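Local coordinates for periplasmic branched-chain amino acid-binding protein (Burkholderia mallei, PDB 3I09) that probably captures branched-chain amino acids or related small carboxylates in the periplasm and hands them to an ABC transporter, at residues N88-A91 / A92-K96; T117-Y120 / A121-M125; M306-L309 / K310-I314. All coordinates share one frame; numbering follows the deposited sequence.

Contact 1. Residues N88-A91 / A92-K96; sequences NQVA and AEKKK
Gln89 and Glu93, one turn apart on the helix 81-94, illustrate how two polar side chains can lie together without a bond between their ends. Gln89 projects as an extended chain, its CG opposite the backbone N, while Glu93 turns its own CG beside the backbone N and leans back along the helix. The carboxylate therefore meets the aliphatic part of its neighbour: Glu93 OE2 is 3.2 Å from Gln89 CG, and 3.6 Å from Gln89 NE2. Amide and carboxylate planes differ by only 27°. On the next helical position Lys94 has CG beside its backbone N (chi1 -58°), which puts that atom 3.4 Å from Val90 O and 4.3 Å from Val90 CG1. A bend at chi2 then turns the rest of the chain away, to a salt bridge with Asp68, and Val90 and Lys94 both touch Met67 of helix 56-69. Ala91, on the buried side, places CB 3.6 Å from Lys96 O as the chain folds back beneath it.

Beneath these side chains run regular i to i+4 bonds from Ala92, Glu93 and Lys94 to the carbonyls of Asn88, Gln89 and Val90. A Schellman motif closes the series: Lys95 takes positive phi, Lys96 N bonds Ala91 O at 3.0 Å and nearly straight (169°), and Lys95 N reaches Ala92 O weakly. The chain then enters strand 97-100. The chemistry implies that the backbone fixes this helix end, with the Ala91 carbonyl satisfied by Lys96 N, while Gln89 and Glu93 add van der Waals contact.

Contact 2. Residues T117-Y120 / A121-M125; sequences TVHY and AYDTM. With AAE (acetoacetic acid), chain C.
The imidazole of His119, at the end of strand 117-119, is met by the backbone of Tyr122 and the side chain of Asp123 as the chain turns past it. The loop continues at Ala121, whose carbonyl accepts a hydrogen bond from His331. Tyr122 follows and brings its backbone, not its ring, against the first segment. Its O sits 3.3 Å above the plane of the His119 ring, displaced toward the rim, with His119 NE2 the nearest ring atom at 3.4 Å. That approach over the face is no hydrogen bond; NE2 is engaged instead with Ala103 O. The phenol of Tyr122 goes the other way, bonding Gly102 O and placing OH 3.6 Å from C5 of acetoacetic acid. Asp123 comes next, its CB 3.5 Å from His119 CE1. Its CG lies between the backbone N and carbonyl carbon (chi1 67°), which directs the carboxylate toward a water and the helix start. OD2 accepts a bond of 2.7 Å from this water, which lies in the ring plane at the edge of His119, 2.7 Å from ND1. OD1 bonds Ala126 N, making Asp123 the N-cap of helix 124-137. Thr124 begins that helix and ties it through OG1 to Asn159 and Asp106.

Such a passage, from the strand 117-119 past the ligand to a helix packed on 151-166, is consistent with an interlobe crossing of the type I periplasmic binding fold.

Contact 3. Residues M306-L309 / K310-I314; sequences MAQL and KKMKI
The amide of Gln308 is the flat group of this contact, and Lys311 lies against one of its faces. Lys311 CE sits about equally far from both ends, 3.4 Å from Gln308 OE1 and 3.4 Å from Gln308 NE2, so that a methylene lies over the face, with Lys311 NZ farther on, 3.7 Å from Gln308 NE2. Near the oxygen end, slightly to the other side of the plane, comes selenomethionine Met312, with SE 3.6 Å from Gln308 OE1; because Met312 is modelled in two conformations, this touch is doubtful. In Gln308, CG lies beside the backbone N and a bend at chi2 (-68°) swings the amide toward both residues. Lys311 in turn has CG wedged between its backbone N and carbonyl carbon and then runs straight out.

The backbone unwinds at the same place. Lys310 N still makes a helical bond to Met306 O, 2.9 Å long, but Lys311 N turns to Gln308 O three residues back, approaching from above the carbonyl plane. Met312 N adds a weak bond to that oxygen. Two waters bridge the widening turn, each donating to Leu309 O and Met312 O; the first lies 2.7 Å from Leu309 O.

Met306 CE meets Lys310 CE at 3.8 Å, and Lys310 NZ goes on to Thr325 O. In the fold, this end of helix 302-309 rests Gln308 on Ala293, Ala296 and Ala297 of helix 278-297, while Leu309 touches Thr289 of that helix, Val97 of strand 97-100 and Ile323 of strand 320-323.

The three contacts show one local theme, a chain leaving or entering regular structure, in different surroundings. The touching residues of contact 2 are all buried, its centre about 7 Å from the chain centre, and it meets the ligand; contacts 1 and 3 are partly buried, their centres about 20 and 21 Å from the chain centre, and both end helices. Contact 1 does so by a Schellman motif, whereas contact 3 closes with an i to i+3 bond and waters, and contact 2 starts a helix by a carboxylate cap. Contact 2 touches both others: Asn88 OD1 is 2.5 Å from Thr117 OG1, a probable hydrogen bond, and Tyr120 OH packs 3.8 Å from Ile314 CG2. Strand 97-100 adjoins all three.

Contact 1. Residues N88-A91 / A92-K96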
ATOM      1  N   ASN A  88      13.428   6.851  -0.461  1.00 10.89           N
ATOM      2  CA  ASN A  88      13.005   8.075  -1.175  1.00 10.80           C
ATOM      3  C   ASN A  88      14.087   9.145  -1.167  1.00 11.26           C
ATOM      4  O   ASN A  88      14.317   9.799  -2.191  1.00 11.96           O
ATOM      5  CB  ASN A  88      11.753   8.606  -0.498  1.00 10.84           C
ATOM      6  CG  ASN A  88      11.039   9.662  -1.302  1.00 10.70           C
ATOM      7  OD1 ASN A  88      10.704   9.459  -2.466  1.00 13.64           O
ATOM      8  ND2 ASN A  88      10.760  10.805  -0.646  1.00 13.52           N
ATOM      9  N   GLN A  89      14.690   9.357  -0.001  1.00 11.97           N
ATOM     10  CA  GLN A  89      15.760  10.330   0.119  1.00 14.09           C
ATOM     11  C   GLN A  89      16.966   9.980  -0.759  1.00 13.02           C
ATOM     12  O   GLN A  89      17.492  10.846  -1.454  1.00 12.48           O
ATOM     13  CB  GLN A  89      16.200  10.473   1.557  1.00 15.06           C
ATOM     14  CG  GLN A  89      17.279  11.507   1.683  1.00 21.04           C
ATOM     15  CD  GLN A  89      17.409  12.053   3.067  1.00 32.78           C
ATOM     16  OE1 GLN A  89      16.634  12.931   3.478  1.00 39.66           O
ATOM     17  NE2 GLN A  89      18.406  11.571   3.797  1.00 36.36           N
ATOM     18  N   VAL A  90      17.365   8.703  -0.755  1.00 11.65           N
ATOM     19  CA  VAL A  90      18.463   8.246  -1.594  1.00 12.71           C
ATOM     20  C   VAL A  90      18.137   8.410  -3.074  1.00 11.62           C
ATOM     21  O   VAL A  90      18.930   8.956  -3.830  1.00 12.92           O
ATOM     22  CB  VAL A  90      18.815   6.779  -1.313  1.00 12.51           C
ATOM     23  CG1 VAL A  90      19.905   6.324  -2.258  1.00 14.53           C
ATOM     24  CG2 VAL A  90      19.233   6.605   0.175  1.00 12.41           C
ATOM     25  N   ALA A  91      16.946   7.998  -3.484  1.00 11.63           N
ATOM     26  CA  ALA A  91      16.531   8.177  -4.883  1.00 13.33           C
ATOM     27  C   ALA A  91      16.511   9.643  -5.308  1.00 13.08           C
ATOM     28  O   ALA A  91      16.957   9.972  -6.399  1.00 14.93           O
ATOM     29  CB  ALA A  91      15.132   7.545  -5.135  1.00 11.84           C
ATOM     30  N   ALA A  92      16.037  10.529  -4.449  1.00 13.75           N
ATOM     31  CA  ALA A  92      15.967  11.953  -4.817  1.00 15.36           C
ATOM     32  C   ALA A  92      17.367  12.537  -4.973  1.00 15.44           C
ATOM     33  O   ALA A  92      17.658  13.269  -5.932  1.00 15.33           O
ATOM     34  CB  ALA A  92      15.165  12.741  -3.782  1.00 14.83           C
ATOM     35  N   GLU A  93      18.249  12.192  -4.043  1.00 14.54           N
ATOM     36  CA  GLU A  93      19.638  12.677  -4.076  1.00 16.06           C
ATOM     37  C   GLU A  93      20.385  12.203  -5.338  1.00 14.91           C
ATOM     38  O   GLU A  93      21.147  12.937  -5.929  1.00 13.77           O
ATOM     39  CB  GLU A  93      20.397  12.144  -2.857  1.00 17.27           C
ATOM     40  CG  GLU A  93      20.071  12.841  -1.561  1.00 23.06           C
ATOM     41  CD  GLU A  93      20.538  12.071  -0.296  1.00 30.40           C
ATOM     42  OE1 GLU A  93      21.211  11.006  -0.401  1.00 35.34           O
ATOM     43  OE2 GLU A  93      20.192  12.551   0.814  1.00 36.23           O
ATOM     44  N   LYS A  94      20.203  10.933  -5.698  1.00 13.60           N
ATOM     45  CA  LYS A  94      20.910  10.347  -6.840  1.00 14.11           C
ATOM     46  C   LYS A  94      20.169  10.535  -8.166  1.00 13.82           C
ATOM     47  O   LYS A  94      20.690  10.137  -9.223  1.00 14.52           O
ATOM     48  CB  LYS A  94      21.134   8.847  -6.615  1.00 15.08           C
ATOM     49  CG  LYS A  94      21.931   8.489  -5.332  1.00 16.00           C
ATOM     50  CD  LYS A  94      23.223   9.180  -5.252  1.00 20.67           C
ATOM     51  CE  LYS A  94      24.019   8.748  -3.997  1.00 24.69           C
ATOM     52  NZ  LYS A  94      25.222   8.093  -4.433  1.00 27.31           N
ATOM     53  N   LYS A  95      18.973  11.119  -8.109  1.00 12.12           N
ATOM     54  CA  LYS A  95      18.137  11.359  -9.303  1.00 13.54           C
ATOM     55  C   LYS A  95      17.825  10.049 -10.039  1.00 12.52           C
ATOM     56  O   LYS A  95      18.173   9.855 -11.215  1.00 12.65           O
ATOM     57  CB  LYS A  95      18.791  12.407 -10.208  1.00 13.10           C
ATOM     58  CG  LYS A  95      18.994  13.745  -9.474  1.00 16.25           C
ATOM     59  CD  LYS A  95      19.561  14.854 -10.385  1.00 21.38           C
ATOM     60  CE  LYS A  95      19.179  16.239  -9.829  1.00 26.00           C
ATOM     61  NZ  LYS A  95      19.393  17.354 -10.815  1.00 30.92           N
ATOM     62  N   LYS A  96      17.264   9.104  -9.292  1.00 12.77           N
ATOM     63  CA  LYS A  96      16.914   7.806  -9.845  1.00 12.57           C
ATOM     64  C   LYS A  96      15.437   7.564  -9.673  1.00 11.98           C
ATOM     65  O   LYS A  96      14.862   7.923  -8.658  1.00 10.81           O
ATOM     66  CB  LYS A  96      17.647   6.675  -9.144  1.00 14.24           C
ATOM     67  CG  LYS A  96      19.154   6.747  -9.231  1.00 17.16           C
ATOM     68  CD  LYS A  96      19.656   6.582 -10.649  1.00 18.57           C
ATOM     69  CE  LYS A  96      21.185   6.649 -10.645  1.00 19.94           C
ATOM     70  NZ  LYS A  96      21.757   6.864 -11.994  1.00 17.06           N
TER

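Contact 2. Residues T117-Y120 / A121-M125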
ATOM      1  N   THR A 117       9.799  10.415  -7.583  1.00 12.74           N
ATOM      2  CA  THR A 117       9.022   9.469  -6.786  1.00 12.51           C
ATOM      3  C   THR A 117       7.648   9.254  -7.385  1.00 11.66           C
ATOM      4  O   THR A 117       6.988  10.213  -7.769  1.00 10.73           O
ATOM      5  CB  THR A 117       8.879  10.004  -5.378  1.00 13.90           C
ATOM      6  OG1 THR A 117      10.198  10.206  -4.825  1.00 16.81           O
ATOM      7  CG2 THR A 117       8.023   9.038  -4.488  1.00 11.66           C
ATOM      8  N   VAL A 118       7.230   7.999  -7.467  1.00 10.57           N
ATOM      9  CA  VAL A 118       5.878   7.662  -7.817  1.00 10.16           C
ATOM     10  C   VAL A 118       5.306   6.837  -6.665  1.00 12.17           C
ATOM     11  O   VAL A 118       5.943   5.865  -6.241  1.00 11.27           O
ATOM     12  CB  VAL A 118       5.831   6.850  -9.116  1.00 11.24           C
ATOM     13  CG1 VAL A 118       4.383   6.421  -9.444  1.00  9.54           C
ATOM     14  CG2 VAL A 118       6.435   7.682 -10.246  1.00 11.88           C
ATOM     15  N   HIS A 119       4.101   7.202  -6.200  1.00 11.21           N
ATOM     16  CA  HIS A 119       3.411   6.438  -5.163  1.00 11.26           C
ATOM     17  C   HIS A 119       2.233   5.765  -5.851  1.00 12.14           C
ATOM     18  O   HIS A 119       1.261   6.402  -6.238  1.00 11.58           O
ATOM     19  CB  HIS A 119       3.006   7.334  -3.981  1.00 11.77           C
ATOM     20  CG  HIS A 119       2.814   6.576  -2.684  1.00 10.54           C
ATOM     21  ND1 HIS A 119       2.329   7.178  -1.545  1.00 14.13           N
ATOM     22  CD2 HIS A 119       3.118   5.305  -2.330  1.00 13.02           C
ATOM     23  CE1 HIS A 119       2.271   6.291  -0.567  1.00 11.15           C
ATOM     24  NE2 HIS A 119       2.749   5.144  -1.010  1.00 11.70           N
ATOM     25  N   TYR A 120       2.365   4.453  -6.050  1.00 10.80           N
ATOM     26  CA  TYR A 120       1.622   3.790  -7.098  1.00 10.66           C
ATOM     27  C   TYR A 120       0.257   3.207  -6.721  1.00 11.37           C
ATOM     28  O   TYR A 120      -0.673   3.269  -7.545  1.00 10.52           O
ATOM     29  CB  TYR A 120       2.461   2.697  -7.756  1.00 10.56           C
ATOM     30  CG  TYR A 120       1.978   2.259  -9.134  1.00 10.39           C
ATOM     31  CD1 TYR A 120       2.411   2.916 -10.286  1.00  8.90           C
ATOM     32  CD2 TYR A 120       1.171   1.112  -9.289  1.00 12.77           C
ATOM     33  CE1 TYR A 120       2.022   2.481 -11.555  1.00 12.17           C
ATOM     34  CE2 TYR A 120       0.753   0.683 -10.563  1.00 10.26           C
ATOM     35  CZ  TYR A 120       1.209   1.362 -11.693  1.00 11.90           C
ATOM     36  OH  TYR A 120       0.820   0.984 -12.958  1.00 11.42           O
ATOM     37  N   ALA A 121       0.152   2.600  -5.539  1.00 12.22           N
ATOM     38  CA  ALA A 121      -1.005   1.734  -5.218  1.00 11.62           C
ATOM     39  C   ALA A 121      -2.072   2.318  -4.306  1.00 11.99           C
ATOM     40  O   ALA A 121      -3.276   2.175  -4.571  1.00 12.13           O
ATOM     41  CB  ALA A 121      -0.531   0.393  -4.674  1.00 11.25           C
ATOM     42  N   TYR A 122      -1.649   2.934  -3.221  1.00 11.01           N
ATOM     43  CA  TYR A 122      -2.553   3.479  -2.199  1.00 11.77           C
ATOM     44  C   TYR A 122      -1.744   4.435  -1.328  1.00 11.43           C
ATOM     45  O   TYR A 122      -0.534   4.428  -1.385  1.00 10.82           O
ATOM     46  CB  TYR A 122      -3.168   2.400  -1.311  1.00 11.94           C
ATOM     47  CG  TYR A 122      -2.216   1.812  -0.328  1.00 10.55           C
ATOM     48  CD1 TYR A 122      -1.165   1.002  -0.750  1.00 10.94           C
ATOM     49  CD2 TYR A 122      -2.251   2.180   1.015  1.00 10.93           C
ATOM     50  CE1 TYR A 122      -0.220   0.493   0.171  1.00 11.21           C
ATOM     51  CE2 TYR A 122      -1.340   1.643   1.945  1.00 12.37           C
ATOM     52  CZ  TYR A 122      -0.320   0.836   1.519  1.00 12.50           C
ATOM     53  OH  TYR A 122       0.588   0.341   2.441  1.00 12.17           O
ATOM     54  N   ASP A 123      -2.414   5.251  -0.535  1.00 11.09           N
ATOM     55  CA  ASP A 123      -1.726   5.952   0.557  1.00 11.24           C
ATOM     56  C   ASP A 123      -2.659   6.156   1.722  1.00 11.29           C
ATOM     57  O   ASP A 123      -3.850   5.814   1.676  1.00 11.13           O
ATOM     58  CB  ASP A 123      -1.025   7.271   0.125  1.00 10.64           C
ATOM     59  CG  ASP A 123      -1.977   8.378  -0.297  1.00 12.53           C
ATOM     60  OD1 ASP A 123      -3.097   8.464   0.231  1.00 12.45           O
ATOM     61  OD2 ASP A 123      -1.551   9.177  -1.180  1.00 12.00           O
ATOM     62  N   THR A 124      -2.110   6.682   2.798  1.00 11.85           N
ATOM     63  CA  THR A 124      -2.896   6.861   4.026  1.00 12.04           C
ATOM     64  C   THR A 124      -3.997   7.902   3.935  1.00 12.36           C
ATOM     65  O   THR A 124      -4.989   7.814   4.668  1.00 12.95           O
ATOM     66  CB  THR A 124      -1.971   7.203   5.197  1.00 12.52           C
ATOM     67  OG1 THR A 124      -1.145   8.315   4.845  1.00 12.89           O
ATOM     68  CG2 THR A 124      -1.096   6.011   5.521  1.00 12.45           C
HETATM   69  N   MSE A 125      -3.871   8.886   3.046  1.00 12.58           N
HETATM   70  CA  MSE A 125      -4.987   9.816   2.813  1.00 13.20           C
HETATM   71  C   MSE A 125      -6.190   9.077   2.180  1.00 12.40           C
HETATM   72  O   MSE A 125      -7.310   9.272   2.601  1.00 11.44           O
HETATM   73  CB  MSE A 125      -4.516  10.982   1.937  1.00 13.48           C
HETATM   74  CG  MSE A 125      -5.564  11.931   1.558  1.00 15.73           C
HETATM   75 SE   MSE A 125      -6.150  12.899   3.185  0.75 20.22          SE
HETATM   76  CE  MSE A 125      -4.666  14.122   3.281  1.00 22.91           C
TER
HETATM   77  O1  AAE C 501       3.408   1.786   4.942  1.00 12.11           O
HETATM   78  C2  AAE C 501       3.474   0.832   5.737  1.00 12.90           C
HETATM   79  O3  AAE C 501       4.373   0.738   6.601  1.00 10.60           O
HETATM   80  C4  AAE C 501       2.380  -0.222   5.688  1.00 12.11           C
HETATM   81  C5  AAE C 501       2.760  -1.364   4.788  1.00 16.14           C
HETATM   82  O8  AAE C 501       3.742  -1.287   4.010  1.00 11.84           O
HETATM   83  C9  AAE C 501       1.795  -2.513   4.771  1.00 12.93           C
HETATM   84  O   HOH W   1       1.171   9.503  -0.981  1.00 12.72           O

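Contact 3. Residues M306-L309 / K310-I314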
HETATM    1  N   MSE A 306      10.930  10.065 -16.189  1.00 11.62           N
HETATM    2  CA  MSE A 306       9.943  10.752 -15.350  1.00 13.05           C
HETATM    3  C   MSE A 306       8.974  11.556 -16.218  1.00 13.45           C
HETATM    4  O   MSE A 306       7.757  11.521 -15.967  1.00 12.93           O
HETATM    5  CB  MSE A 306      10.594  11.665 -14.287  1.00 12.54           C
HETATM    6  CG  MSE A 306      11.242  10.964 -13.098  1.00 14.70           C
HETATM    7 SE   MSE A 306      10.241   9.612 -12.168  0.75 12.99          SE
HETATM    8  CE  MSE A 306       8.655  10.605 -11.746  1.00 15.06           C
ATOM      9  N   ALA A 307       9.487  12.223 -17.257  1.00 14.17           N
ATOM     10  CA  ALA A 307       8.631  12.978 -18.184  1.00 13.97           C
ATOM     11  C   ALA A 307       7.640  12.042 -18.902  1.00 14.12           C
ATOM     12  O   ALA A 307       6.443  12.364 -19.006  1.00 13.54           O
ATOM     13  CB  ALA A 307       9.466  13.797 -19.205  1.00 14.93           C
ATOM     14  N   GLN A 308       8.101  10.870 -19.338  1.00 13.26           N
ATOM     15  CA  GLN A 308       7.199   9.861 -19.919  1.00 13.73           C
ATOM     16  C   GLN A 308       6.182   9.409 -18.886  1.00 12.90           C
ATOM     17  O   GLN A 308       4.996   9.349 -19.197  1.00 13.19           O
ATOM     18  CB  GLN A 308       7.916   8.620 -20.458  1.00 14.44           C
ATOM     19  CG  GLN A 308       8.651   8.802 -21.760  1.00 17.59           C
ATOM     20  CD  GLN A 308       7.709   9.034 -22.947  1.00 20.12           C
ATOM     21  OE1 GLN A 308       6.508   8.686 -22.922  1.00 21.83           O
ATOM     22  NE2 GLN A 308       8.251   9.596 -23.983  1.00 23.20           N
ATOM     23  N   LEU A 309       6.627   9.073 -17.671  1.00 12.18           N
ATOM     24  CA  LEU A 309       5.697   8.604 -16.652  1.00 12.04           C
ATOM     25  C   LEU A 309       4.583   9.612 -16.375  1.00 11.34           C
ATOM     26  O   LEU A 309       3.431   9.223 -16.139  1.00 12.31           O
ATOM     27  CB  LEU A 309       6.433   8.234 -15.362  1.00 11.77           C
ATOM     28  CG  LEU A 309       7.233   6.936 -15.398  1.00 10.77           C
ATOM     29  CD1 LEU A 309       8.184   6.863 -14.174  1.00 11.83           C
ATOM     30  CD2 LEU A 309       6.334   5.693 -15.486  1.00  9.20           C
ATOM     31  N   LYS A 310       4.931  10.893 -16.422  1.00 11.42           N
ATOM     32  CA  LYS A 310       3.979  11.961 -16.128  1.00 12.26           C
ATOM     33  C   LYS A 310       3.157  12.431 -17.302  1.00 11.93           C
ATOM     34  O   LYS A 310       2.297  13.275 -17.116  1.00 11.15           O
ATOM     35  CB  LYS A 310       4.690  13.127 -15.424  1.00 11.48           C
ATOM     36  CG  LYS A 310       5.022  12.701 -13.977  1.00 14.09           C
ATOM     37  CD  LYS A 310       5.414  13.749 -13.036  1.00 16.22           C
ATOM     38  CE  LYS A 310       5.791  13.130 -11.661  1.00 16.72           C
ATOM     39  NZ  LYS A 310       6.386  14.080 -10.713  1.00 16.98           N
ATOM     40  N   LYS A 311       3.340  11.831 -18.472  1.00 13.13           N
ATOM     41  CA  LYS A 311       2.495  12.169 -19.611  1.00 13.00           C
ATOM     42  C   LYS A 311       1.740  10.995 -20.233  1.00 14.33           C
ATOM     43  O   LYS A 311       1.017  11.224 -21.183  1.00 13.83           O
ATOM     44  CB  LYS A 311       3.299  12.890 -20.696  1.00 13.97           C
ATOM     45  CG  LYS A 311       4.175  11.980 -21.594  1.00 14.63           C
ATOM     46  CD  LYS A 311       5.175  12.848 -22.382  1.00 17.49           C
ATOM     47  CE  LYS A 311       5.953  12.043 -23.432  1.00 21.79           C
ATOM     48  NZ  LYS A 311       6.778  12.962 -24.319  1.00 23.93           N
HETATM   49  N   MSE A 312       1.919   9.770 -19.760  1.00 14.20           N
HETATM   50  CA  MSE A 312       1.289   8.561 -20.321  0.70 16.17           C
HETATM   51  C   MSE A 312       0.097   8.133 -19.491  1.00 14.96           C
HETATM   52  O   MSE A 312       0.205   8.068 -18.273  1.00 16.31           O
HETATM   53  CB  MSE A 312       2.285   7.371 -20.298  0.70 17.08           C
HETATM   54  CG  MSE A 312       3.609   7.633 -20.982  0.70 21.99           C
HETATM   55 SE   MSE A 312       4.536   5.992 -21.532  0.52 29.58          SE
HETATM   56  CE  MSE A 312       3.221   5.583 -22.953  0.70 23.46           C
ATOM     57  N   LYS A 313      -0.998   7.756 -20.114  1.00 14.28           N
ATOM     58  CA  LYS A 313      -2.079   7.110 -19.397  0.50 14.52           C
ATOM     59  C   LYS A 313      -1.631   5.701 -18.986  1.00 15.36           C
ATOM     60  O   LYS A 313      -0.820   5.083 -19.690  1.00 15.82           O
ATOM     61  CB  LYS A 313      -3.318   7.002 -20.270  0.50 15.25           C
ATOM     62  CG  LYS A 313      -4.004   8.316 -20.578  0.50 17.50           C
ATOM     63  CD  LYS A 313      -5.213   8.068 -21.486  0.50 17.94           C
ATOM     64  CE  LYS A 313      -5.934   9.363 -21.933  0.50 16.64           C
ATOM     65  NZ  LYS A 313      -7.259   9.080 -22.596  0.50  9.24           N
ATOM     66  N   ILE A 314      -2.131   5.239 -17.850  1.00 14.18           N
ATOM     67  CA  ILE A 314      -2.024   3.827 -17.424  1.00 13.38           C
ATOM     68  C   ILE A 314      -3.395   3.147 -17.636  1.00 13.75           C
ATOM     69  O   ILE A 314      -4.459   3.713 -17.309  1.00 11.84           O
ATOM     70  CB  ILE A 314      -1.597   3.738 -15.975  1.00 14.89           C
ATOM     71  CG1 ILE A 314      -0.164   4.274 -15.828  1.00 15.63           C
ATOM     72  CG2 ILE A 314      -1.730   2.244 -15.474  1.00 13.73           C
ATOM     73  CD1 ILE A 314       0.254   4.705 -14.448  1.00 14.87           C
TER
HETATM   74  O   HOH W   2       0.828   9.882 -16.288  1.00 11.32           O
HETATM   75  O   HOH W   3       2.778   6.477 -17.063  1.00 22.45           O